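FACT-Spt16 (Cicer arietinum, PDB 5CE6) probably acts as a histone chaperone subunit of the FACT complex, its N-terminal module with a peptidase-like lobe being linked to binding of histones H3-H4. Local coordinates at residues E202-T213 with V302-I313; L371-I379 with S386-N394. All blocks are in the same frame, centred on the assembly; numbering follows the deposited sequence.

Interaction 1: residues E202-T213 with V302-I313; sequences EITYIKRAAYLT and VGARYKSYCSNI. With ACT (acetate ion), chain B.
Helix 202-213 lies across a beta hairpin: its CA atoms come nearest where Ala-209 faces Tyr-306, and its axis passes 6.9 Å from that of strand 304-306 at a crossing angle of 148°. The hairpin reverses through a type I' turn from Tyr-306 to Tyr-309. Ala-209 sits at the centre, its CB resting against Tyr-309 O and Tyr-306 CB, and a methyl group lets the backbones come this close. Toward the turn, three tyrosines and the aliphatic part of Lys-307 interleave. Lys-307, bent at its last two torsions, lays CD over one face of the Tyr-205 ring, 3.8 Å from the centroid, while Tyr-309 CE1 lies at the edge of that ring, near its plane, the two rings being oblique. Arg-208 CB makes a similar CH-pi contact over a face of Tyr-306. Tyr-309 OH donates to the anti lone pair of Glu-202 OE2 at 2.5 Å, the carboxylate turned 87° from the ring. At the far end, Ala-304 N donates to Thr-213 OG1 (2.8 Å), and Ser-311 OG lies 2.6 Å from the same hydroxyl while donating to Ala-304 O. Thr-213 CG2, anti to the backbone N, is carried tightly against Ile-313 CG2 at 3.4 Å, while OG1, beside that N (chi1 -67°), takes the polar partners. Arg-305 NH2 donates in the guanidinium plane to OXT of an acetate, probably from the crystallisation liquor, at 2.8 Å; NH1 adds a weak bond. Polar clasps thus flank an apolar centre in this probably pita-bread (M24-type) fold: the threonine-serine pair ties helix to strand, and the buried carboxylate is probably stabilised by hydrogen bonds from Tyr-309 OH and Ser-199 N, with a weak, long ion pair to Arg-32 beyond.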
loop_
_atom_site.group_PDB
_atom_site.type_symbol
_atom_site.label_atom_id
_atom_site.label_comp_id
_atom_site.label_asym_id
_atom_site.label_seq_id
_atom_site.Cartn_x
_atom_site.Cartn_y
_atom_site.Cartn_z
ATOM N N GLU A 202 -10.824 -9.765 -4.576
ATOM C CA GLU A 202 -9.826 -8.738 -4.291
ATOM C C GLU A 202 -8.616 -8.910 -5.196
ATOM O O GLU A 202 -8.051 -7.929 -5.685
ATOM C CB GLU A 202 -9.406 -8.783 -2.819
ATOM C CG GLU A 202 -10.527 -8.485 -1.824
ATOM C CD GLU A 202 -10.034 -8.550 -0.396
ATOM O OE1 GLU A 202 -9.736 -9.671 0.061
ATOM O OE2 GLU A 202 -9.912 -7.491 0.268
ATOM N N ILE A 203 -8.228 -10.157 -5.430
ATOM C CA ILE A 203 -7.101 -10.431 -6.320
ATOM C C ILE A 203 -7.411 -9.950 -7.735
ATOM O O ILE A 203 -6.542 -9.435 -8.434
ATOM C CB ILE A 203 -6.729 -11.916 -6.295
ATOM C CG1 ILE A 203 -5.993 -12.231 -4.988
ATOM C CG2 ILE A 203 -5.857 -12.295 -7.489
ATOM C CD1 ILE A 203 -5.925 -13.718 -4.680
ATOM N N THR A 204 -8.667 -10.084 -8.146
ATOM C CA THR A 204 -9.059 -9.593 -9.458
ATOM C C THR A 204 -8.877 -8.078 -9.563
ATOM O O THR A 204 -8.331 -7.588 -10.550
ATOM C CB THR A 204 -10.496 -9.977 -9.779
ATOM O OG1 THR A 204 -10.543 -11.394 -9.987
ATOM C CG2 THR A 204 -10.983 -9.263 -11.050
ATOM N N TYR A 205 -9.319 -7.343 -8.547
ATOM C CA TYR A 205 -9.157 -5.882 -8.548
ATOM C C TYR A 205 -7.686 -5.467 -8.576
ATOM O O TYR A 205 -7.328 -4.520 -9.271
ATOM C CB TYR A 205 -9.888 -5.241 -7.361
ATOM C CG TYR A 205 -11.379 -5.556 -7.355
ATOM C CD1 TYR A 205 -12.047 -5.899 -8.534
ATOM C CD2 TYR A 205 -12.110 -5.515 -6.177
ATOM C CE1 TYR A 205 -13.398 -6.188 -8.535
ATOM C CE2 TYR A 205 -13.479 -5.812 -6.175
ATOM C CZ TYR A 205 -14.107 -6.141 -7.359
ATOM O OH TYR A 205 -15.455 -6.448 -7.374
ATOM N N ILE A 206 -6.838 -6.177 -7.834
ATOM C CA ILE A 206 -5.401 -5.894 -7.854
ATOM C C ILE A 206 -4.808 -6.177 -9.239
ATOM O O ILE A 206 -3.982 -5.407 -9.737
ATOM C CB ILE A 206 -4.663 -6.702 -6.758
ATOM C CG1 ILE A 206 -5.128 -6.232 -5.370
ATOM C CG2 ILE A 206 -3.136 -6.578 -6.908
ATOM C CD1 ILE A 206 -4.653 -7.095 -4.200
ATOM N N LYS A 207 -5.215 -7.276 -9.865
ATOM C CA LYS A 207 -4.743 -7.573 -11.215
ATOM C C LYS A 207 -5.198 -6.510 -12.210
ATOM O O LYS A 207 -4.427 -6.128 -13.090
ATOM C CB LYS A 207 -5.234 -8.947 -11.680
ATOM C CG LYS A 207 -4.612 -10.106 -10.938
ATOM C CD LYS A 207 -5.226 -11.419 -11.428
ATOM C CE LYS A 207 -4.441 -12.634 -10.973
ATOM N NZ LYS A 207 -5.048 -13.896 -11.517
ATOM N N ARG A 208 -6.447 -6.052 -12.086
ATOM C CA ARG A 208 -6.940 -4.969 -12.945
ATOM C C ARG A 208 -6.070 -3.727 -12.751
ATOM O O ARG A 208 -5.642 -3.110 -13.717
ATOM C CB ARG A 208 -8.407 -4.622 -12.643
ATOM C CG ARG A 208 -9.386 -5.793 -12.832
ATOM C CD ARG A 208 -9.656 -6.115 -14.300
ATOM N NE ARG A 208 -10.553 -7.270 -14.452
ATOM C CZ ARG A 208 -10.143 -8.493 -14.774
ATOM N NH1 ARG A 208 -8.853 -8.725 -14.984
ATOM N NH2 ARG A 208 -11.021 -9.491 -14.877
ATOM N N ALA A 209 -5.819 -3.376 -11.492
ATOM C CA ALA A 209 -4.987 -2.226 -11.152
ATOM C C ALA A 209 -3.592 -2.396 -11.738
ATOM O O ALA A 209 -3.064 -1.481 -12.373
ATOM C CB ALA A 209 -4.911 -2.056 -9.650
ATOM N N ALA A 210 -3.006 -3.572 -11.525
ATOM C CA ALA A 210 -1.657 -3.856 -12.014
ATOM C C ALA A 210 -1.558 -3.859 -13.534
ATOM O O ALA A 210 -0.528 -3.470 -14.089
ATOM C CB ALA A 210 -1.152 -5.178 -11.449
ATOM N N TYR A 211 -2.603 -4.340 -14.207
ATOM C CA TYR A 211 -2.639 -4.290 -15.666
ATOM C C TYR A 211 -2.546 -2.848 -16.163
ATOM O O TYR A 211 -1.775 -2.543 -17.079
ATOM C CB TYR A 211 -3.908 -4.953 -16.212
ATOM C CG TYR A 211 -3.883 -5.135 -17.716
ATOM C CD1 TYR A 211 -3.282 -6.250 -18.286
ATOM C CD2 TYR A 211 -4.445 -4.185 -18.565
ATOM C CE1 TYR A 211 -3.247 -6.424 -19.661
ATOM C CE2 TYR A 211 -4.415 -4.347 -19.941
ATOM C CZ TYR A 211 -3.812 -5.468 -20.482
ATOM O OH TYR A 211 -3.777 -5.640 -21.847
ATOM N N LEU A 212 -3.327 -1.959 -15.557
ATOM C CA LEU A 212 -3.283 -0.542 -15.913
ATOM C C LEU A 212 -1.916 0.050 -15.596
ATOM O O LEU A 212 -1.327 0.756 -16.420
ATOM C CB LEU A 212 -4.373 0.228 -15.168
ATOM C CG LEU A 212 -4.334 1.751 -15.302
ATOM C CD1 LEU A 212 -4.420 2.146 -16.760
ATOM C CD2 LEU A 212 -5.479 2.364 -14.522
ATOM N N THR A 213 -1.417 -0.242 -14.399
ATOM C CA THR A 213 -0.092 0.221 -13.977
ATOM C C THR A 213 0.981 -0.164 -14.994
ATOM O O THR A 213 1.793 0.672 -15.428
ATOM C CB THR A 213 0.259 -0.364 -12.604
ATOM O OG1 THR A 213 -0.623 0.195 -11.619
ATOM C CG2 THR A 213 1.702 -0.056 -12.212
ATOM N N VAL A 302 5.396 4.041 -10.694
ATOM C CA VAL A 302 4.006 4.452 -10.866
ATOM C C VAL A 302 3.076 3.391 -10.301
ATOM O O VAL A 302 3.367 2.200 -10.360
ATOM C CB VAL A 302 3.699 4.745 -12.361
ATOM C CG1 VAL A 302 4.019 3.554 -13.215
ATOM C CG2 VAL A 302 2.265 5.140 -12.554
ATOM N N GLY A 303 1.957 3.816 -9.730
ATOM C CA GLY A 303 0.992 2.836 -9.270
ATOM C C GLY A 303 -0.425 3.321 -9.464
ATOM O O GLY A 303 -0.756 4.453 -9.092
ATOM N N ALA A 304 -1.253 2.463 -10.054
ATOM C CA ALA A 304 -2.677 2.734 -10.221
ATOM C C ALA A 304 -3.472 1.960 -9.182
ATOM O O ALA A 304 -3.041 0.905 -8.698
ATOM C CB ALA A 304 -3.148 2.365 -11.615
ATOM N N ARG A 305 -4.642 2.492 -8.852
ATOM C CA ARG A 305 -5.508 1.898 -7.852
ATOM C C ARG A 305 -6.842 1.587 -8.522
ATOM O O ARG A 305 -7.354 2.387 -9.311
ATOM C CB ARG A 305 -5.710 2.901 -6.708
ATOM C CG ARG A 305 -6.061 2.286 -5.362
ATOM C CD ARG A 305 -6.181 3.372 -4.288
ATOM N NE ARG A 305 -6.501 2.814 -2.973
ATOM C CZ ARG A 305 -6.797 3.547 -1.903
ATOM N NH1 ARG A 305 -6.815 4.871 -1.986
ATOM N NH2 ARG A 305 -7.074 2.957 -0.749
ATOM N N TYR A 306 -7.403 0.419 -8.230
ATOM C CA TYR A 306 -8.655 0.033 -8.857
ATOM C C TYR A 306 -9.644 -0.460 -7.811
ATOM O O TYR A 306 -9.362 -1.411 -7.088
ATOM C CB TYR A 306 -8.430 -1.047 -9.921
ATOM C CG TYR A 306 -9.686 -1.380 -10.706
ATOM C CD1 TYR A 306 -10.166 -0.517 -11.686
ATOM C CD2 TYR A 306 -10.385 -2.560 -10.476
ATOM C CE1 TYR A 306 -11.311 -0.821 -12.416
ATOM C CE2 TYR A 306 -11.525 -2.871 -11.199
ATOM C CZ TYR A 306 -11.982 -2.000 -12.167
ATOM O OH TYR A 306 -13.126 -2.299 -12.881
ATOM N N LYS A 307 -10.801 0.190 -7.740
ATOM C CA LYS A 307 -11.783 -0.082 -6.691
ATOM C C LYS A 307 -11.130 -0.131 -5.310
ATOM O O LYS A 307 -11.459 -0.988 -4.479
ATOM C CB LYS A 307 -12.588 -1.354 -6.993
ATOM C CG LYS A 307 -13.447 -1.243 -8.254
ATOM C CD LYS A 307 -14.177 -2.540 -8.570
ATOM C CE LYS A 307 -15.198 -2.883 -7.506
ATOM N NZ LYS A 307 -16.279 -1.855 -7.433
ATOM N N SER A 308 -10.218 0.816 -5.084
ATOM C CA SER A 308 -9.452 0.975 -3.839
ATOM C C SER A 308 -8.265 0.037 -3.657
ATOM O O SER A 308 -7.549 0.170 -2.674
ATOM C CB SER A 308 -10.338 0.955 -2.584
ATOM O OG SER A 308 -11.290 2.001 -2.634
ATOM N N TYR A 309 -8.051 -0.892 -4.593
ATOM C CA TYR A 309 -6.934 -1.838 -4.488
ATOM C C TYR A 309 -5.718 -1.346 -5.246
ATOM O O TYR A 309 -5.805 -1.048 -6.437
ATOM C CB TYR A 309 -7.349 -3.251 -4.947
ATOM C CG TYR A 309 -8.245 -3.874 -3.913
ATOM C CD1 TYR A 309 -9.611 -3.591 -3.893
ATOM C CD2 TYR A 309 -7.718 -4.669 -2.899
ATOM C CE1 TYR A 309 -10.435 -4.108 -2.914
ATOM C CE2 TYR A 309 -8.545 -5.199 -1.907
ATOM C CZ TYR A 309 -9.892 -4.906 -1.922
ATOM O OH TYR A 309 -10.713 -5.422 -0.945
ATOM N N CYS A 310 -4.592 -1.275 -4.542
ATOM C CA CYS A 310 -3.377 -0.671 -5.070
ATOM C C CYS A 310 -2.532 -1.669 -5.852
ATOM O O CYS A 310 -2.676 -2.887 -5.715
ATOM C CB CYS A 310 -2.507 -0.118 -3.930
ATOM S SG CYS A 310 -3.271 1.211 -2.977
ATOM N N SER A 311 -1.628 -1.122 -6.657
ATOM C CA SER A 311 -0.638 -1.905 -7.389
ATOM C C SER A 311 0.562 -1.010 -7.557
ATOM O O SER A 311 0.480 0.197 -7.313
ATOM C CB SER A 311 -1.173 -2.358 -8.755
ATOM O OG SER A 311 -1.448 -1.237 -9.590
ATOM N N ASN A 312 1.683 -1.578 -7.983
ATOM C CA ASN A 312 2.882 -0.772 -8.113
ATOM C C ASN A 312 3.826 -1.346 -9.151
ATOM O O ASN A 312 3.895 -2.565 -9.322
ATOM C CB ASN A 312 3.635 -0.716 -6.793
ATOM C CG ASN A 312 4.718 0.334 -6.812
ATOM O OD1 ASN A 312 4.450 1.496 -7.121
ATOM N ND2 ASN A 312 5.946 -0.066 -6.519
ATOM N N ILE A 313 4.566 -0.471 -9.828
ATOM C CA ILE A 313 5.665 -0.930 -10.676
ATOM C C ILE A 313 6.744 0.129 -10.615
ATOM O O ILE A 313 6.463 1.294 -10.360
ATOM C CB ILE A 313 5.198 -1.158 -12.140
ATOM C CG1 ILE A 313 6.190 -2.038 -12.914
ATOM C CG2 ILE A 313 5.029 0.172 -12.874
ATOM C CD1 ILE A 313 5.788 -2.217 -14.383
HETATM C C ACT B . -6.701 4.421 2.544
HETATM O O ACT B . -6.400 5.333 3.344
HETATM O OXT ACT B . -7.115 4.787 1.419
HETATM C CH3 ACT B . -6.576 2.976 2.926
#

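Interaction 2: residues L371-I379 with S386-N394; sequences LTKSAGTGI and SGLNINAKN
The carboxamide of Asn-389 is the flat group that carries this contact: Ser-374 OG donates to its OD1 at 2.7 Å from a position tilted 35° out of the amide plane, and ND2 has the methyl CG2 of Thr-377 as a neighbour at 3.9 Å. Asn-391 ND2 reaches the same OD1 in a weak bond, so two donors share one oxygen. Ser-374 OG, held anti to its own backbone N (chi1 172°), also accepts from Gly-376 N, an ST turn that fixes the hydroxyl between the glycine amide and Asn-389. With an alanine here in place of Asn-389, the Ser-374 hydroxyl and Asn-391 ND2 would probably lose their shared acceptor and be less firmly fixed. Between the backbones, Ala-375 N points almost straight at Ile-390 O (2.8 Å, 175°), and Ile-390 N donates to Gly-376 O from above its carbonyl plane. The loop 386-394 thereby runs against the outer side of strand 376-378, an end strand of a four-stranded antiparallel sheet whose next member is 403-414. Here Ile-390 turns inward, its CG2 against Ala-375 CB, and both side chains pack on Tyr-353 and Val-339 of the helices 349-363 and 323-342. Leu-388 O takes a weak bond from Gly-378 N, where the leucine CB lies 3.6 Å from that nitrogen and a side chain on the glycine would strike Leu-388 CD1. One water joins Lys-373 O to Ala-392 N.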
loop_
_atom_site.group_PDB
_atom_site.type_symbol
_atom_site.label_atom_id
_atom_site.label_comp_id
_atom_site.label_asym_id
_atom_site.label_seq_id
_atom_site.Cartn_x
_atom_site.Cartn_y
_atom_site.Cartn_z
ATOM N N LEU A 371 22.336 -1.972 -0.871
ATOM C CA LEU A 371 21.039 -2.602 -1.114
ATOM C C LEU A 371 20.038 -2.025 -0.128
ATOM O O LEU A 371 20.377 -1.801 1.036
ATOM C CB LEU A 371 21.143 -4.121 -0.951
ATOM C CG LEU A 371 19.940 -4.950 -1.398
ATOM C CD1 LEU A 371 19.817 -4.920 -2.913
ATOM C CD2 LEU A 371 20.072 -6.381 -0.895
ATOM N N THR A 372 18.821 -1.756 -0.599
ATOM C CA THR A 372 17.766 -1.249 0.278
ATOM C C THR A 372 17.535 -2.271 1.393
ATOM O O THR A 372 17.721 -3.477 1.184
ATOM C CB THR A 372 16.457 -0.952 -0.488
ATOM O OG1 THR A 372 16.070 -2.102 -1.245
ATOM C CG2 THR A 372 16.642 0.214 -1.450
ATOM N N LYS A 373 17.158 -1.790 2.575
ATOM C CA LYS A 373 17.004 -2.666 3.734
ATOM C C LYS A 373 15.688 -3.437 3.676
ATOM O O LYS A 373 15.477 -4.373 4.443
ATOM C CB LYS A 373 17.085 -1.876 5.042
ATOM C CG LYS A 373 18.410 -1.156 5.254
ATOM C CD LYS A 373 19.595 -2.106 5.159
ATOM C CE LYS A 373 20.912 -1.363 5.386
ATOM N NZ LYS A 373 22.104 -2.201 5.059
ATOM N N SER A 374 14.809 -3.027 2.769
ATOM C CA SER A 374 13.554 -3.732 2.534
ATOM C C SER A 374 13.482 -4.114 1.063
ATOM O O SER A 374 14.056 -3.427 0.207
ATOM C CB SER A 374 12.375 -2.835 2.916
ATOM O OG SER A 374 11.134 -3.405 2.530
ATOM N N ALA A 375 12.809 -5.226 0.773
ATOM C CA ALA A 375 12.537 -5.619 -0.606
ATOM C C ALA A 375 11.053 -5.412 -0.938
ATOM O O ALA A 375 10.557 -5.912 -1.948
ATOM C CB ALA A 375 12.941 -7.082 -0.847
ATOM N N GLY A 376 10.351 -4.670 -0.091
ATOM C CA GLY A 376 8.972 -4.329 -0.379
ATOM C C GLY A 376 8.021 -4.676 0.749
ATOM O O GLY A 376 8.455 -4.964 1.867
ATOM N N THR A 377 6.722 -4.627 0.459
ATOM C CA THR A 377 5.694 -4.864 1.481
ATOM C C THR A 377 4.492 -5.566 0.885
ATOM O O THR A 377 4.332 -5.635 -0.330
ATOM C CB THR A 377 5.161 -3.554 2.107
ATOM O OG1 THR A 377 4.400 -2.823 1.137
ATOM C CG2 THR A 377 6.287 -2.682 2.630
ATOM N N GLY A 378 3.596 -6.033 1.751
ATOM C CA GLY A 378 2.280 -6.402 1.271
ATOM C C GLY A 378 1.584 -5.186 0.691
ATOM O O GLY A 378 1.929 -4.048 1.004
ATOM N N ILE A 379 0.595 -5.429 -0.156
ATOM C CA ILE A 379 -0.131 -4.350 -0.806
ATOM C C ILE A 379 -1.573 -4.792 -1.024
ATOM O O ILE A 379 -1.837 -5.966 -1.300
ATOM C CB ILE A 379 0.569 -3.944 -2.139
ATOM C CG1 ILE A 379 -0.131 -2.750 -2.797
ATOM C CG2 ILE A 379 0.661 -5.129 -3.105
ATOM C CD1 ILE A 379 0.798 -2.039 -3.832
ATOM N N SER A 386 2.425 -2.635 6.375
ATOM C CA SER A 386 3.656 -2.622 7.162
ATOM C C SER A 386 3.993 -3.949 7.845
ATOM O O SER A 386 5.170 -4.272 8.014
ATOM C CB SER A 386 3.627 -1.487 8.186
ATOM O OG SER A 386 3.573 -0.230 7.533
ATOM N N GLY A 387 2.970 -4.716 8.227
ATOM C CA GLY A 387 3.183 -6.008 8.864
ATOM C C GLY A 387 3.766 -7.071 7.942
ATOM O O GLY A 387 4.206 -8.138 8.388
ATOM N N LEU A 388 3.782 -6.784 6.644
ATOM C CA LEU A 388 4.337 -7.714 5.670
ATOM C C LEU A 388 5.533 -7.103 4.952
ATOM O O LEU A 388 5.681 -7.262 3.743
ATOM C CB LEU A 388 3.280 -8.118 4.641
ATOM C CG LEU A 388 2.153 -9.033 5.118
ATOM C CD1 LEU A 388 1.230 -9.358 3.953
ATOM C CD2 LEU A 388 2.731 -10.311 5.701
ATOM N N ASN A 389 6.379 -6.393 5.691
ATOM C CA ASN A 389 7.599 -5.849 5.104
ATOM C C ASN A 389 8.604 -6.958 4.818
ATOM O O ASN A 389 8.963 -7.736 5.708
ATOM C CB ASN A 389 8.183 -4.783 6.043
ATOM C CG ASN A 389 9.260 -3.946 5.387
ATOM O OD1 ASN A 389 10.250 -4.474 4.881
ATOM N ND2 ASN A 389 9.083 -2.625 5.410
ATOM N N ILE A 390 9.037 -7.061 3.565
ATOM C CA ILE A 390 10.013 -8.075 3.194
ATOM C C ILE A 390 11.386 -7.580 3.612
ATOM O O ILE A 390 12.062 -6.869 2.862
ATOM C CB ILE A 390 9.995 -8.361 1.670
ATOM C CG1 ILE A 390 8.569 -8.674 1.210
ATOM C CG2 ILE A 390 10.923 -9.536 1.327
ATOM C CD1 ILE A 390 8.389 -8.568 -0.293
ATOM N N ASN A 391 11.786 -7.937 4.830
ATOM C CA ASN A 391 13.104 -7.562 5.333
ATOM C C ASN A 391 13.696 -8.679 6.186
ATOM O O ASN A 391 13.015 -9.653 6.485
ATOM C CB ASN A 391 13.051 -6.217 6.083
ATOM C CG ASN A 391 12.227 -6.274 7.368
ATOM O OD1 ASN A 391 12.504 -7.060 8.269
ATOM N ND2 ASN A 391 11.236 -5.399 7.469
ATOM N N ALA A 392 14.959 -8.532 6.579
ATOM C CA ALA A 392 15.682 -9.580 7.305
ATOM C C ALA A 392 15.124 -9.923 8.688
ATOM O O ALA A 392 15.440 -10.981 9.238
ATOM C CB ALA A 392 17.163 -9.216 7.410
ATOM N N LYS A 393 14.303 -9.042 9.249
ATOM C CA LYS A 393 13.791 -9.253 10.597
ATOM C C LYS A 393 12.358 -9.787 10.616
ATOM O O LYS A 393 11.817 -10.083 11.682
ATOM C CB LYS A 393 13.882 -7.964 11.417
ATOM N N ASN A 394 11.746 -9.914 9.442
ATOM C CA ASN A 394 10.360 -10.377 9.371
ATOM C C ASN A 394 10.250 -11.878 9.105
ATOM O O ASN A 394 10.461 -12.341 7.984
ATOM C CB ASN A 394 9.584 -9.616 8.301
ATOM C CG ASN A 394 8.084 -9.703 8.505
ATOM O OD1 ASN A 394 7.596 -10.555 9.250
ATOM N ND2 ASN A 394 7.347 -8.827 7.847
HETATM O O HOH W 1 16.646 -6.174 6.222
#

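How the interactions relate
Along the chain the two contacts follow one another, 202-313 first and 371-394 after it; both belong to the peptidase-like M24 region, with centres about 20 Å apart. They meet through Ile-379, at the end of the 371-379 segment: its CG1 lies 3.7 Å from Cys-310 CB, and its CD1 packs beside the backbone of Ser-311. The hairpin of interaction 1 belongs to a mixed sheet, strand 376-378 of interaction 2 to the antiparallel four-stranded one. Asn-405 in strand 403-414 links them, its OD1 taking Asn-312 ND2 and its backbone bonding to that of Thr-377. Helix 200-230 covers the hairpin while helices 323-342 and 349-363 back the second contact, and together the two probably help hold the M24-like lobe together.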